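Local atomic coordinates of peptide ABC transporter, peptide-binding protein (Enterococcus faecalis, PDB entry 3O6P), a protein that probably binds peptides outside the cell and delivers them to an ABC transporter, the chain here being one part of that solute-binding protein. Residues N22-K27 with K91-I96; F117-I122 with V131-V136; W157-D160 with S166-D169. All coordinates share one frame; numbering follows the deposited sequence.

Contact 1: N22-K27 with K91-I96; sequences NANLRK and KKELGI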
loop_
_atom_site.group_PDB
_atom_site.type_symbol
_atom_site.label_atom_id
_atom_site.label_comp_id
_atom_site.label_asym_id
_atom_site.label_seq_id
_atom_site.Cartn_x
_atom_site.Cartn_y
_atom_site.Cartn_z
ATOM N N ASN A 22 -13.165 0.170 4.904
ATOM C CA ASN A 22 -13.512 -1.228 5.003
ATOM C C ASN A 22 -12.350 -2.113 4.526
ATOM O O ASN A 22 -11.937 -2.035 3.365
ATOM C CB ASN A 22 -14.776 -1.509 4.177
ATOM C CG ASN A 22 -15.197 -2.954 4.273
ATOM O OD1 ASN A 22 -14.628 -3.829 3.599
ATOM N ND2 ASN A 22 -16.185 -3.231 5.127
ATOM N N ALA A 23 -11.819 -2.936 5.422
ATOM C CA ALA A 23 -10.638 -3.756 5.103
ATOM C C ALA A 23 -10.905 -4.743 3.989
ATOM O O ALA A 23 -10.027 -4.993 3.168
ATOM C CB ALA A 23 -10.130 -4.476 6.371
ATOM N N ASN A 24 -12.117 -5.294 3.930
ATOM C CA ASN A 24 -12.437 -6.199 2.821
ATOM C C ASN A 24 -12.406 -5.537 1.440
ATOM O O ASN A 24 -11.978 -6.170 0.464
ATOM C CB ASN A 24 -13.757 -6.911 3.056
ATOM C CG ASN A 24 -13.636 -7.949 4.160
ATOM O OD1 ASN A 24 -12.648 -8.694 4.211
ATOM N ND2 ASN A 24 -14.617 -7.993 5.060
ATOM N N LEU A 25 -12.834 -4.280 1.352
ATOM C CA LEU A 25 -12.689 -3.549 0.090
ATOM C C LEU A 25 -11.227 -3.320 -0.267
ATOM O O LEU A 25 -10.831 -3.512 -1.428
ATOM C CB LEU A 25 -13.475 -2.222 0.083
ATOM C CG LEU A 25 -13.245 -1.310 -1.140
ATOM C CD1 LEU A 25 -13.636 -2.022 -2.458
ATOM C CD2 LEU A 25 -14.006 0.021 -0.982
ATOM N N ARG A 26 -10.426 -2.901 0.705
ATOM C CA ARG A 26 -9.017 -2.700 0.416
ATOM C C ARG A 26 -8.335 -4.001 -0.086
ATOM O O ARG A 26 -7.569 -3.990 -1.054
ATOM C CB ARG A 26 -8.301 -2.133 1.624
ATOM C CG ARG A 26 -8.890 -0.815 2.128
ATOM C CD ARG A 26 -7.906 -0.138 3.111
ATOM N NE ARG A 26 -7.659 -0.934 4.328
ATOM C CZ ARG A 26 -8.346 -0.849 5.468
ATOM N NH1 ARG A 26 -9.397 -0.018 5.592
ATOM N NH2 ARG A 26 -7.991 -1.639 6.482
ATOM N N LYS A 27 -8.674 -5.113 0.540
ATOM C CA LYS A 27 -8.201 -6.417 0.099
ATOM C C LYS A 27 -8.742 -6.794 -1.288
ATOM O O LYS A 27 -7.987 -7.350 -2.090
ATOM C CB LYS A 27 -8.547 -7.488 1.149
ATOM C CG LYS A 27 -7.736 -7.291 2.456
ATOM C CD LYS A 27 -8.289 -8.141 3.561
ATOM C CE LYS A 27 -7.608 -7.669 4.841
ATOM N NZ LYS A 27 -8.007 -8.538 5.986
ATOM N N LYS A 91 -19.536 -4.934 0.253
ATOM C CA LYS A 91 -20.878 -4.424 -0.072
ATOM C C LYS A 91 -21.870 -4.644 1.068
ATOM O O LYS A 91 -22.675 -3.757 1.395
ATOM C CB LYS A 91 -21.413 -5.043 -1.377
ATOM C CG LYS A 91 -20.749 -4.409 -2.623
ATOM C CD LYS A 91 -21.383 -4.797 -3.914
ATOM C CE LYS A 91 -21.323 -6.279 -4.140
ATOM N NZ LYS A 91 -22.269 -6.720 -5.238
ATOM N N LYS A 92 -21.820 -5.818 1.682
ATOM C CA LYS A 92 -22.738 -6.118 2.771
ATOM C C LYS A 92 -22.404 -5.274 3.998
ATOM O O LYS A 92 -23.284 -4.638 4.589
ATOM C CB LYS A 92 -22.719 -7.613 3.086
ATOM C CG LYS A 92 -23.179 -8.431 1.921
ATOM C CD LYS A 92 -23.781 -9.722 2.352
ATOM C CE LYS A 92 -24.279 -10.493 1.141
ATOM N NZ LYS A 92 -23.164 -11.160 0.398
ATOM N N GLU A 93 -21.124 -5.219 4.341
ATOM C CA GLU A 93 -20.686 -4.498 5.534
ATOM C C GLU A 93 -20.943 -3.007 5.419
ATOM O O GLU A 93 -21.379 -2.373 6.392
ATOM C CB GLU A 93 -19.202 -4.767 5.793
ATOM C CG GLU A 93 -18.973 -6.254 6.198
ATOM C CD GLU A 93 -17.514 -6.683 6.271
ATOM O OE1 GLU A 93 -16.633 -6.003 5.715
ATOM O OE2 GLU A 93 -17.261 -7.740 6.916
ATOM N N LEU A 94 -20.643 -2.451 4.245
ATOM C CA LEU A 94 -20.755 -1.015 4.015
ATOM C C LEU A 94 -22.171 -0.606 3.706
ATOM O O LEU A 94 -22.519 0.560 3.833
ATOM C CB LEU A 94 -19.863 -0.596 2.850
ATOM C CG LEU A 94 -18.358 -0.580 3.153
ATOM C CD1 LEU A 94 -17.614 -0.402 1.838
ATOM C CD2 LEU A 94 -18.003 0.562 4.121
ATOM N N GLY A 95 -22.979 -1.569 3.269
ATOM C CA GLY A 95 -24.332 -1.260 2.811
ATOM C C GLY A 95 -24.344 -0.449 1.520
ATOM O O GLY A 95 -25.137 0.500 1.379
ATOM N N ILE A 96 -23.474 -0.822 0.576
ATOM C CA ILE A 96 -23.416 -0.149 -0.735
ATOM C C ILE A 96 -23.597 -1.158 -1.866
ATOM O O ILE A 96 -23.357 -2.351 -1.678
ATOM C CB ILE A 96 -22.113 0.672 -0.929
ATOM C CG1 ILE A 96 -20.869 -0.235 -0.993
ATOM C CG2 ILE A 96 -22.015 1.756 0.185
ATOM C CD1 ILE A 96 -19.559 0.511 -1.298
HETATM O O HOH W 1 -13.954 -5.374 6.550
#
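Asn22 and Asn24 both direct their amide nitrogens at a single carboxylate oxygen, OE1 of Glu93, and this shared acceptor joins the start of helix 23-31 to the last turn of helix 80-94. Asn22 can be followed outward atom by atom. Its CB rests against the isopropyl end of Leu94, 3.8 Å from CD2. CG stands anti to the backbone N (chi1 -179°), which carries the amide toward the other helix while OD1 turns back on its own chain. There OD1 accepts from Leu25 N at 2.9 Å, with the donor in the carbonyl plane and on a lone pair, the capping bond of an N-cap residue. ND2, the other branch, gives a nearly straight bond to Glu93 OE1 (2.9 Å, 164° at the hydrogen), and the acceptor lies close to the amide plane.

Asn24 ND2 reaches the same Glu93 OE1 at 2.9 Å with a more bent angle of 152°. The two donors meet the oxygen differently: Asn22 comes on the anti side, Asn24 on the syn side, and they approach from opposite faces of the carboxylate plane. Water 1 donates to Glu93 OE1 as well, at 2.9 Å, and accepts from Asn24 N, so three donors meet this oxygen, which probably limits rotation of the carboxylate. Two neutral amides and a water would probably stabilise its negative charge, with no salt bridge in this contact.

Beyond Leu94, Gly95 has positive phi; Ile96 N bonds to Lys91 O at 3.2 Å, while Gly95 N makes a weak bond to Lys92 O. Asn22 also touches Ala90, and Leu94 packs on Pro19. Thus an N-capped helix start meets a helix end closed by a Schellman motif, at the surface of this part of a family 5 solute-binding protein.

Contact 2: F117-I122 with V131-V136; sequences FVQGSI and VTVSPV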
loop_
_atom_site.group_PDB
_atom_site.type_symbol
_atom_site.label_atom_id
_atom_site.label_comp_id
_atom_site.label_asym_id
_atom_site.label_seq_id
_atom_site.Cartn_x
_atom_site.Cartn_y
_atom_site.Cartn_z
ATOM N N PHE A 117 -3.233 0.038 -16.153
ATOM C CA PHE A 117 -3.301 -1.378 -15.841
ATOM C C PHE A 117 -4.068 -1.579 -14.527
ATOM O O PHE A 117 -4.896 -2.460 -14.421
ATOM C CB PHE A 117 -1.893 -1.988 -15.742
ATOM C CG PHE A 117 -1.917 -3.473 -15.426
ATOM C CD1 PHE A 117 -2.132 -4.395 -16.435
ATOM C CD2 PHE A 117 -1.745 -3.941 -14.105
ATOM C CE1 PHE A 117 -2.175 -5.765 -16.153
ATOM C CE2 PHE A 117 -1.782 -5.309 -13.811
ATOM C CZ PHE A 117 -2.004 -6.228 -14.845
ATOM N N VAL A 118 -3.786 -0.751 -13.525
ATOM C CA VAL A 118 -4.502 -0.861 -12.236
ATOM C C VAL A 118 -5.996 -0.558 -12.356
ATOM O O VAL A 118 -6.834 -1.290 -11.819
ATOM C CB VAL A 118 -3.831 0.014 -11.183
ATOM C CG1 VAL A 118 -4.665 0.054 -9.912
ATOM C CG2 VAL A 118 -2.453 -0.588 -10.888
ATOM N N GLN A 119 -6.314 0.521 -13.068
ATOM C CA GLN A 119 -7.698 0.886 -13.357
ATOM C C GLN A 119 -8.419 -0.251 -14.064
ATOM O O GLN A 119 -9.511 -0.630 -13.639
ATOM C CB GLN A 119 -7.708 2.142 -14.237
ATOM C CG GLN A 119 -9.040 2.470 -14.833
ATOM C CD GLN A 119 -8.918 3.457 -16.004
ATOM O OE1 GLN A 119 -7.913 3.481 -16.785
ATOM N NE2 GLN A 119 -9.922 4.291 -16.127
ATOM N N GLY A 120 -7.826 -0.804 -15.135
ATOM C CA GLY A 120 -8.496 -1.901 -15.857
ATOM C C GLY A 120 -8.706 -3.128 -14.988
ATOM O O GLY A 120 -9.756 -3.794 -15.051
ATOM N N SER A 121 -7.695 -3.446 -14.194
ATOM C CA SER A 121 -7.741 -4.641 -13.345
ATOM C C SER A 121 -8.860 -4.568 -12.300
ATOM O O SER A 121 -9.656 -5.510 -12.145
ATOM C CB SER A 121 -6.396 -4.827 -12.630
ATOM O OG SER A 121 -5.340 -5.116 -13.551
ATOM N N ILE A 122 -8.938 -3.453 -11.580
ATOM C CA ILE A 122 -9.964 -3.296 -10.555
ATOM C C ILE A 122 -11.362 -3.280 -11.180
ATOM O O ILE A 122 -12.275 -4.014 -10.742
ATOM C CB ILE A 122 -9.733 -2.001 -9.749
ATOM C CG1 ILE A 122 -8.384 -2.031 -9.031
ATOM C CG2 ILE A 122 -10.889 -1.761 -8.790
ATOM C CD1 ILE A 122 -7.921 -0.661 -8.506
ATOM N N VAL A 131 -13.770 2.732 -12.334
ATOM C CA VAL A 131 -12.534 3.423 -11.904
ATOM C C VAL A 131 -12.130 4.422 -12.960
ATOM O O VAL A 131 -12.038 4.062 -14.130
ATOM C CB VAL A 131 -11.353 2.423 -11.728
ATOM C CG1 VAL A 131 -10.100 3.162 -11.270
ATOM C CG2 VAL A 131 -11.700 1.307 -10.742
ATOM N N THR A 132 -11.860 5.659 -12.540
ATOM C CA THR A 132 -11.319 6.695 -13.425
ATOM C C THR A 132 -9.887 6.993 -13.017
ATOM O O THR A 132 -9.431 6.566 -11.956
ATOM C CB THR A 132 -12.170 7.982 -13.329
ATOM O OG1 THR A 132 -12.144 8.456 -11.980
ATOM C CG2 THR A 132 -13.627 7.674 -13.712
ATOM N N VAL A 133 -9.179 7.732 -13.862
ATOM C CA VAL A 133 -7.800 8.091 -13.552
ATOM C C VAL A 133 -7.543 9.548 -13.745
ATOM O O VAL A 133 -8.102 10.165 -14.659
ATOM C CB VAL A 133 -6.780 7.265 -14.383
ATOM C CG1 VAL A 133 -6.915 5.758 -14.059
ATOM C CG2 VAL A 133 -6.935 7.523 -15.855
ATOM N N SER A 134 -6.656 10.092 -12.909
ATOM C CA SER A 134 -6.289 11.498 -13.015
ATOM C C SER A 134 -4.782 11.676 -12.973
ATOM O O SER A 134 -4.213 11.898 -11.912
ATOM C CB SER A 134 -6.938 12.301 -11.897
ATOM O OG SER A 134 -8.350 12.284 -12.012
ATOM N N PRO A 135 -4.117 11.539 -14.132
ATOM C CA PRO A 135 -2.662 11.787 -14.166
ATOM C C PRO A 135 -2.376 13.288 -14.170
ATOM O O PRO A 135 -2.952 14.034 -14.976
ATOM C CB PRO A 135 -2.202 11.107 -15.471
ATOM C CG PRO A 135 -3.369 10.251 -15.904
ATOM C CD PRO A 135 -4.603 10.977 -15.403
ATOM N N VAL A 136 -1.501 13.720 -13.263
ATOM C CA VAL A 136 -1.230 15.141 -13.044
ATOM C C VAL A 136 0.244 15.354 -12.728
ATOM O O VAL A 136 0.943 14.424 -12.327
ATOM C CB VAL A 136 -2.061 15.721 -11.846
ATOM C CG1 VAL A 136 -3.570 15.649 -12.091
ATOM C CG2 VAL A 136 -1.706 15.007 -10.545
#
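The helical segment 117-122 runs almost antiparallel to the strand segment 131-136, with the short axes 169° apart in direction and 8.1 Å apart at closest approach, as expected for the helix and second strand of a beta-alpha-beta unit. That unit consists of strand 99-106, helix 109-125 and strand 129-136, the last of these being an outermost strand of the mixed sheet within this chain.

The Gln119 side chain reaches across the strand. It is extended from a CG anti to the backbone N, and its aliphatic part runs past the Val131 side chain in the opposite direction, with Gln119 CG 3.8 Å from Val131 CG1. Farther out, the amide crosses Val133 at about a right angle, Gln119 CD being 3.6 Å from Val133 CG1. One side chain therefore spans two strand residues that point toward the helix. Ile122 extends the apolar contact by one turn: its CG2 meets Val131 CG2 at 3.7 Å, so the two methyl branches of Val131 serve different helix residues.

Thr132 points away from the helix and its OG1 bonds to Asp102, while the strand backbone pairs with residues of strand 99-106. The Gln119 amide instead bonds to a backbone carbonyl of the strand: NE2 donates to Val131 O at 2.9 Å and 173°, with the oxygen in the amide plane but the nitrogen 35° above the carbonyl plane.

Contact 3: W157-D160 with S166-D169; sequences WSAD and SFLD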
loop_
_atom_site.group_PDB
_atom_site.type_symbol
_atom_site.label_atom_id
_atom_site.label_comp_id
_atom_site.label_asym_id
_atom_site.label_seq_id
_atom_site.Cartn_x
_atom_site.Cartn_y
_atom_site.Cartn_z
ATOM N N TRP A 157 7.938 5.465 -2.115
ATOM C CA TRP A 157 8.947 5.916 -1.152
ATOM C C TRP A 157 10.230 5.182 -1.419
ATOM O O TRP A 157 10.212 3.983 -1.726
ATOM C CB TRP A 157 8.470 5.631 0.288
ATOM C CG TRP A 157 9.357 6.255 1.308
ATOM C CD1 TRP A 157 10.325 5.639 2.060
ATOM C CD2 TRP A 157 9.381 7.632 1.675
ATOM N NE1 TRP A 157 10.946 6.561 2.877
ATOM C CE2 TRP A 157 10.387 7.789 2.662
ATOM C CE3 TRP A 157 8.650 8.758 1.263
ATOM C CZ2 TRP A 157 10.673 9.022 3.256
ATOM C CZ3 TRP A 157 8.933 9.983 1.863
ATOM C CH2 TRP A 157 9.936 10.103 2.840
ATOM N N SER A 158 11.340 5.919 -1.319
ATOM C CA SER A 158 12.685 5.383 -1.499
ATOM C C SER A 158 13.434 5.642 -0.229
ATOM O O SER A 158 13.353 6.735 0.341
ATOM C CB SER A 158 13.438 6.100 -2.638
ATOM O OG SER A 158 12.951 5.701 -3.917
ATOM N N ALA A 159 14.210 4.638 0.166
ATOM C CA ALA A 159 14.930 4.621 1.429
ATOM C C ALA A 159 16.297 5.322 1.383
ATOM O O ALA A 159 17.231 4.852 0.740
ATOM C CB ALA A 159 15.104 3.178 1.882
ATOM N N ASP A 160 16.426 6.437 2.082
ATOM C CA ASP A 160 17.745 7.056 2.220
ATOM C C ASP A 160 18.746 6.122 2.927
ATOM O O ASP A 160 19.866 5.949 2.442
ATOM C CB ASP A 160 17.651 8.421 2.901
ATOM C CG ASP A 160 16.912 8.377 4.245
ATOM O OD1 ASP A 160 16.056 7.479 4.483
ATOM O OD2 ASP A 160 17.193 9.269 5.073
ATOM N N SER A 166 11.839 3.499 7.930
ATOM C CA SER A 166 11.740 4.554 6.918
ATOM C C SER A 166 10.414 4.422 6.175
ATOM O O SER A 166 9.777 5.421 5.853
ATOM C CB SER A 166 12.898 4.460 5.939
ATOM O OG SER A 166 12.847 5.494 4.981
ATOM N N PHE A 167 10.005 3.185 5.906
ATOM C CA PHE A 167 8.728 2.929 5.233
ATOM C C PHE A 167 7.557 2.880 6.199
ATOM O O PHE A 167 6.488 3.441 5.929
ATOM C CB PHE A 167 8.809 1.609 4.469
ATOM C CG PHE A 167 9.727 1.677 3.288
ATOM C CD1 PHE A 167 9.213 1.909 2.002
ATOM C CD2 PHE A 167 11.121 1.552 3.459
ATOM C CE1 PHE A 167 10.062 2.010 0.919
ATOM C CE2 PHE A 167 11.975 1.625 2.368
ATOM C CZ PHE A 167 11.439 1.874 1.088
ATOM N N LEU A 168 7.758 2.191 7.321
ATOM C CA LEU A 168 6.658 1.935 8.231
ATOM C C LEU A 168 6.176 3.229 8.910
ATOM O O LEU A 168 4.972 3.417 9.087
ATOM C CB LEU A 168 7.045 0.879 9.264
ATOM C CG LEU A 168 7.431 -0.477 8.664
ATOM C CD1 LEU A 168 8.186 -1.306 9.718
ATOM C CD2 LEU A 168 6.168 -1.244 8.182
ATOM N N ASP A 169 7.102 4.130 9.225
ATOM C CA ASP A 169 6.730 5.379 9.897
ATOM C C ASP A 169 5.708 6.209 9.101
ATOM O O ASP A 169 4.929 6.964 9.680
ATOM C CB ASP A 169 7.960 6.266 10.172
ATOM C CG ASP A 169 8.838 5.744 11.307
ATOM O OD1 ASP A 169 8.397 4.838 12.070
ATOM O OD2 ASP A 169 9.982 6.270 11.435
HETATM O O HOH W 2 13.349 8.100 5.888
#
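Trp157 presents the edge of its indole to the face of Phe167 in a T-shaped pair, the planes 83° apart and the five-membered ring centroid 5.0 Å from that of the phenyl ring. The contact is made by Trp157 CD1, which stands over the centre of the Phe167 ring and lies 3.8 Å from its CE1 atom. Ala159 adds a methyl group: its CB approaches Phe167 CE2 obliquely at 3.5 Å.

The neighbouring indole edge atom has a polar partner. Trp157 NE1 donates to Ser166 OG at 3.0 Å and 163°, with the oxygen in the ring plane. Ser166 OG reaches this edge because it stands anti to its own backbone N (chi1 -178°). Water 2 lies 2.8 Å from Ser166 OG and donates to Asp160 OD1, linking the serine to the carboxylate after the strand. Outside the two segments, Tyr177 makes a second edge-to-face pair with Trp157, and Trp157 O accepts from Ser5.

Adjacent atoms of one indole edge thus serve two purposes: CD1 meets an aromatic face and NE1 a hydroxyl. A directional bond and a near-perpendicular ring pair together probably help set how the end of strand 152-158 sits against helix 165-168.

The three contacts follow one another along the chain, each closing before the next opens, and none touches another. Contacts 1 and 2 are nearest, with centres 20 Å apart and closest atoms about 7 Å apart. Contacts 1 and 3 lie on opposite sides of the chain's centre, 29 Å between their centres. Contacts 2 and 3 share the mixed sheet: 131-136 belongs to a strand that is outermost within this chain, 157-160 leaves strand 152-158, and strand 99-106 runs between those two strands. The bound sodium ion, at Gln123, Leu126 and Val129, lies beside contact 2, about 7 Å from the Val131 side chain; Gln123 also accepts from Val131 N, tying the site to that contact.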